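Local coordinates for hypothetical protein ST1511 (Sulfolobus tokodaii, PDB 2EKM) that is of uncharacterised function but belongs to the adenosine-specific kinase family and may act as an adenosine monophosphate-protein transferase, at residues A[6-14]-A[70-78]. Numbering follows the deposited sequence.
Sequences DVIRVEIPE and LAQQTALKI
Ile8 and Val10 of strand 6-10 lie against the helical residues 70-78, the strand running almost exactly antiparallel to the helix axis (174°) at a closest approach of 8.8 Å. This is a helix layered between two antiparallel sheets: helix 65-78 is held between the three-stranded sheet, whose edge within the chain is strand 4-10, and the five-stranded sheet, where the small Ala71 and Ala75 let the helix lie against Ala48 of strand 44-50. Ile8 lays its branched side chain over the last turn. Its chi1 of -56° sets CG1 beside the backbone N and CG2 anti to it; the CG2 methyl of Ile8 rests on Lys77 CB at 3.7 Å, while Ile8 CD1 reaches Lys77 O at 3.4 Å. Cutting Ile8 back to an alanine would remove CG2 and CD1, and is likely to open a gap over Lys77 CB and the carbonyl at the helix end. Deeper in, Val10 CG1 meets Thr74 CG2 at 4.0 Å, the two short β-branched groups crossing at about a right angle; threonine suits this buried place because its methyl packs against valine while its OG1 hydrogen-bonds Tyr87 OH. Pro13 presents the CG corner of its ring to Leu70 CD1, 3.9 Å away, extending the apolar seam. Farther out, two waters bridge Glu11 OE1 and Gln73 NE2, one of them through a weak bond to NE2, so these long polar chains link the segments without direct bonding. Lys77 bends at chi3 (63°), which carries its ammonium group back to the strand. There Lys77 NZ donates to Arg9 O at 2.7 Å, nearly in line with the carbonyl bond, and also to a water 2.8 Å from Lys77 NZ that accepts from Glu11 N and hydrogen-bonds Thr74 OG1.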
ATOM      1  N   ASP A   6      -4.507  19.070  -3.134  1.00 27.09           N
ATOM      2  CA  ASP A   6      -3.893  19.903  -2.104  1.00 27.82           C
ATOM      3  C   ASP A   6      -2.578  19.287  -1.648  1.00 27.18           C
ATOM      4  O   ASP A   6      -2.429  18.064  -1.627  1.00 25.67           O
ATOM      5  CB  ASP A   6      -4.829  20.034  -0.901  1.00 30.87           C
ATOM      6  CG  ASP A   6      -6.052  20.877  -1.201  1.00 35.49           C
ATOM      7  OD1 ASP A   6      -6.043  21.609  -2.211  1.00 37.87           O
ATOM      8  OD2 ASP A   6      -7.023  20.817  -0.421  1.00 39.74           O
ATOM      9  N   VAL A   7      -1.625  20.142  -1.296  1.00 25.05           N
ATOM     10  CA  VAL A   7      -0.321  19.697  -0.819  1.00 23.55           C
ATOM     11  C   VAL A   7      -0.257  20.048   0.661  1.00 23.01           C
ATOM     12  O   VAL A   7      -0.164  21.219   1.019  1.00 24.79           O
ATOM     13  CB  VAL A   7       0.827  20.415  -1.558  1.00 23.54           C
ATOM     14  CG1 VAL A   7       2.174  19.897  -1.061  1.00 21.70           C
ATOM     15  CG2 VAL A   7       0.684  20.202  -3.064  1.00 22.81           C
ATOM     16  N   ILE A   8      -0.309  19.031   1.512  1.00 22.04           N
ATOM     17  CA  ILE A   8      -0.293  19.226   2.957  1.00 22.60           C
ATOM     18  C   ILE A   8       1.084  19.053   3.599  1.00 22.03           C
ATOM     19  O   ILE A   8       1.715  18.005   3.460  1.00 20.17           O
ATOM     20  CB  ILE A   8      -1.274  18.238   3.647  1.00 24.34           C
ATOM     21  CG1 ILE A   8      -2.679  18.403   3.059  1.00 25.49           C
ATOM     22  CG2 ILE A   8      -1.286  18.466   5.155  1.00 23.99           C
ATOM     23  CD1 ILE A   8      -3.245  19.800   3.195  1.00 25.64           C
ATOM     24  N   ARG A   9       1.535  20.085   4.308  1.00 21.22           N
ATOM     25  CA  ARG A   9       2.817  20.049   5.001  1.00 22.17           C
ATOM     26  C   ARG A   9       2.643  19.356   6.347  1.00 22.43           C
ATOM     27  O   ARG A   9       1.831  19.782   7.168  1.00 23.33           O
ATOM     28  CB  ARG A   9       3.351  21.469   5.225  1.00 23.47           C
ATOM     29  CG  ARG A   9       4.545  21.551   6.184  1.00 25.22           C
ATOM     30  CD  ARG A   9       5.738  20.728   5.700  1.00 24.83           C
ATOM     31  NE  ARG A   9       6.274  21.233   4.436  1.00 27.26           N
ATOM     32  CZ  ARG A   9       7.171  20.592   3.691  1.00 26.22           C
ATOM     33  NH1 ARG A   9       7.642  19.414   4.082  1.00 24.84           N
ATOM     34  NH2 ARG A   9       7.585  21.121   2.548  1.00 25.90           N
ATOM     35  N   VAL A  10       3.405  18.290   6.567  1.00 20.94           N
ATOM     36  CA  VAL A  10       3.333  17.538   7.815  1.00 21.43           C
ATOM     37  C   VAL A  10       4.451  17.964   8.761  1.00 21.85           C
ATOM     38  O   VAL A  10       5.629  17.864   8.419  1.00 22.04           O
ATOM     39  CB  VAL A  10       3.449  16.016   7.550  1.00 20.27           C
ATOM     40  CG1 VAL A  10       3.536  15.255   8.872  1.00 18.75           C
ATOM     41  CG2 VAL A  10       2.243  15.537   6.741  1.00 17.83           C
ATOM     42  N   GLU A  11       4.088  18.447   9.947  1.00 22.20           N
ATOM     43  CA  GLU A  11       5.098  18.873  10.908  1.00 23.21           C
ATOM     44  C   GLU A  11       5.728  17.669  11.600  1.00 22.82           C
ATOM     45  O   GLU A  11       5.031  16.821  12.151  1.00 24.53           O
ATOM     46  CB  GLU A  11       4.498  19.815  11.964  1.00 22.61           C
ATOM     47  CG  GLU A  11       5.406  20.018  13.188  1.00 23.58           C
ATOM     48  CD  GLU A  11       4.852  21.014  14.198  1.00 25.84           C
ATOM     49  OE1 GLU A  11       3.616  21.088  14.365  1.00 26.40           O
ATOM     50  OE2 GLU A  11       5.659  21.715  14.844  1.00 25.64           O
ATOM     51  N   ILE A  12       7.053  17.600  11.558  1.00 21.43           N
ATOM     52  CA  ILE A  12       7.785  16.515  12.196  1.00 21.14           C
ATOM     53  C   ILE A  12       8.864  17.135  13.074  1.00 21.24           C
ATOM     54  O   ILE A  12       9.965  17.414  12.612  1.00 21.59           O
ATOM     55  CB  ILE A  12       8.463  15.599  11.151  1.00 21.63           C
ATOM     56  CG1 ILE A  12       7.409  14.990  10.226  1.00 20.18           C
ATOM     57  CG2 ILE A  12       9.247  14.496  11.855  1.00 21.91           C
ATOM     58  CD1 ILE A  12       7.988  14.203   9.069  1.00 20.00           C
ATOM     59  N   PRO A  13       8.555  17.370  14.358  1.00 22.05           N
ATOM     60  CA  PRO A  13       9.536  17.964  15.268  1.00 22.17           C
ATOM     61  C   PRO A  13      10.763  17.077  15.425  1.00 23.38           C
ATOM     62  O   PRO A  13      10.673  15.853  15.325  1.00 22.93           O
ATOM     63  CB  PRO A  13       8.754  18.109  16.572  1.00 21.77           C
ATOM     64  CG  PRO A  13       7.343  18.274  16.102  1.00 21.14           C
ATOM     65  CD  PRO A  13       7.247  17.234  15.020  1.00 19.24           C
ATOM     66  N   GLU A  14      11.909  17.706  15.664  1.00 24.85           N
ATOM     67  CA  GLU A  14      13.167  16.993  15.846  1.00 26.66           C
ATOM     68  C   GLU A  14      12.996  15.898  16.892  1.00 24.71           C
ATOM     69  O   GLU A  14      12.393  16.125  17.939  1.00 23.99           O
ATOM     70  CB  GLU A  14      14.256  17.965  16.309  1.00 31.84           C
ATOM     71  CG  GLU A  14      15.630  17.339  16.484  1.00 38.83           C
ATOM     72  CD  GLU A  14      16.601  18.262  17.204  1.00 43.93           C
ATOM     73  OE1 GLU A  14      16.407  18.497  18.417  1.00 46.72           O
ATOM     74  OE2 GLU A  14      17.551  18.758  16.558  1.00 47.21           O
ATOM     75  N   LEU A  70       0.135  16.273  17.965  1.00 18.03           N
ATOM     76  CA  LEU A  70       0.719  16.297  16.633  1.00 18.69           C
ATOM     77  C   LEU A  70      -0.114  15.414  15.706  1.00 17.63           C
ATOM     78  O   LEU A  70      -0.457  15.815  14.598  1.00 19.13           O
ATOM     79  CB  LEU A  70       2.160  15.789  16.682  1.00 18.92           C
ATOM     80  CG  LEU A  70       3.158  16.748  17.327  1.00 19.71           C
ATOM     81  CD1 LEU A  70       4.500  16.055  17.525  1.00 19.36           C
ATOM     82  CD2 LEU A  70       3.307  17.976  16.437  1.00 19.90           C
ATOM     83  N   ALA A  71      -0.437  14.210  16.168  1.00 17.77           N
ATOM     84  CA  ALA A  71      -1.235  13.276  15.375  1.00 18.79           C
ATOM     85  C   ALA A  71      -2.590  13.882  15.023  1.00 18.92           C
ATOM     86  O   ALA A  71      -3.047  13.775  13.888  1.00 19.97           O
ATOM     87  CB  ALA A  71      -1.431  11.969  16.142  1.00 18.52           C
ATOM     88  N   GLN A  72      -3.231  14.510  16.005  1.00 19.08           N
ATOM     89  CA  GLN A  72      -4.534  15.139  15.796  1.00 18.51           C
ATOM     90  C   GLN A  72      -4.450  16.226  14.723  1.00 19.06           C
ATOM     91  O   GLN A  72      -5.254  16.264  13.790  1.00 17.85           O
ATOM     92  CB  GLN A  72      -5.037  15.758  17.108  1.00 18.27           C
ATOM     93  CG  GLN A  72      -5.456  14.744  18.181  1.00 17.00           C
ATOM     94  CD  GLN A  72      -5.745  15.397  19.529  1.00 18.62           C
ATOM     95  OE1 GLN A  72      -6.350  14.787  20.413  1.00 18.55           O
ATOM     96  NE2 GLN A  72      -5.301  16.637  19.693  1.00 16.27           N
ATOM     97  N   GLN A  73      -3.470  17.110  14.869  1.00 19.33           N
ATOM     98  CA  GLN A  73      -3.276  18.208  13.929  1.00 21.25           C
ATOM     99  C   GLN A  73      -3.039  17.713  12.506  1.00 19.64           C
ATOM    100  O   GLN A  73      -3.708  18.147  11.570  1.00 20.76           O
ATOM    101  CB  GLN A  73      -2.105  19.077  14.397  1.00 22.18           C
ATOM    102  CG  GLN A  73      -2.367  19.742  15.739  1.00 26.55           C
ATOM    103  CD  GLN A  73      -1.101  20.172  16.455  1.00 29.44           C
ATOM    104  OE1 GLN A  73      -1.155  20.646  17.587  1.00 34.02           O
ATOM    105  NE2 GLN A  73       0.044  20.005  15.803  1.00 31.08           N
ATOM    106  N   THR A  74      -2.090  16.798  12.348  1.00 18.82           N
ATOM    107  CA  THR A  74      -1.784  16.252  11.036  1.00 18.89           C
ATOM    108  C   THR A  74      -3.001  15.552  10.426  1.00 17.74           C
ATOM    109  O   THR A  74      -3.266  15.693   9.235  1.00 15.82           O
ATOM    110  CB  THR A  74      -0.580  15.285  11.122  1.00 19.20           C
ATOM    111  OG1 THR A  74       0.586  16.033  11.496  1.00 16.93           O
ATOM    112  CG2 THR A  74      -0.326  14.600   9.782  1.00 16.24           C
ATOM    113  N   ALA A  75      -3.748  14.814  11.244  1.00 17.75           N
ATOM    114  CA  ALA A  75      -4.940  14.116  10.761  1.00 17.76           C
ATOM    115  C   ALA A  75      -5.987  15.110  10.258  1.00 18.92           C
ATOM    116  O   ALA A  75      -6.669  14.861   9.262  1.00 19.57           O
ATOM    117  CB  ALA A  75      -5.532  13.259  11.878  1.00 17.17           C
ATOM    118  N   LEU A  76      -6.118  16.234  10.955  1.00 18.22           N
ATOM    119  CA  LEU A  76      -7.075  17.262  10.562  1.00 19.37           C
ATOM    120  C   LEU A  76      -6.648  17.946   9.265  1.00 18.23           C
ATOM    121  O   LEU A  76      -7.477  18.250   8.410  1.00 16.67           O
ATOM    122  CB  LEU A  76      -7.201  18.318  11.663  1.00 20.48           C
ATOM    123  CG  LEU A  76      -8.107  18.022  12.859  1.00 23.01           C
ATOM    124  CD1 LEU A  76      -7.869  19.072  13.932  1.00 23.81           C
ATOM    125  CD2 LEU A  76      -9.572  18.027  12.421  1.00 23.43           C
ATOM    126  N   LYS A  77      -5.352  18.199   9.130  1.00 18.59           N
ATOM    127  CA  LYS A  77      -4.823  18.858   7.940  1.00 19.31           C
ATOM    128  C   LYS A  77      -4.992  17.995   6.692  1.00 19.20           C
ATOM    129  O   LYS A  77      -5.282  18.503   5.612  1.00 21.50           O
ATOM    130  CB  LYS A  77      -3.356  19.215   8.164  1.00 20.86           C
ATOM    131  CG  LYS A  77      -3.172  20.249   9.266  1.00 21.97           C
ATOM    132  CD  LYS A  77      -1.739  20.318   9.775  1.00 21.98           C
ATOM    133  CE  LYS A  77      -0.768  20.751   8.698  1.00 22.72           C
ATOM    134  NZ  LYS A  77       0.588  20.982   9.273  1.00 23.71           N
ATOM    135  N   ILE A  78      -4.801  16.690   6.835  1.00 18.02           N
ATOM    136  CA  ILE A  78      -4.982  15.797   5.703  1.00 16.56           C
ATOM    137  C   ILE A  78      -6.490  15.756   5.454  1.00 17.24           C
ATOM    138  O   ILE A  78      -6.945  15.843   4.313  1.00 18.26           O
ATOM    139  CB  ILE A  78      -4.449  14.389   6.014  1.00 16.28           C
ATOM    140  CG1 ILE A  78      -2.926  14.443   6.183  1.00 16.30           C
ATOM    141  CG2 ILE A  78      -4.843  13.417   4.898  1.00 14.14           C
ATOM    142  CD1 ILE A  78      -2.293  13.110   6.590  1.00 15.95           C
TER
HETATM  143  O   HOH W   1       1.338  18.754  10.876  1.00 19.05           O
HETATM  144  O   HOH W   2       1.312  20.103  13.546  1.00 23.83           O
HETATM  145  O   HOH W   3       2.053  22.087  16.889  1.00 40.14           O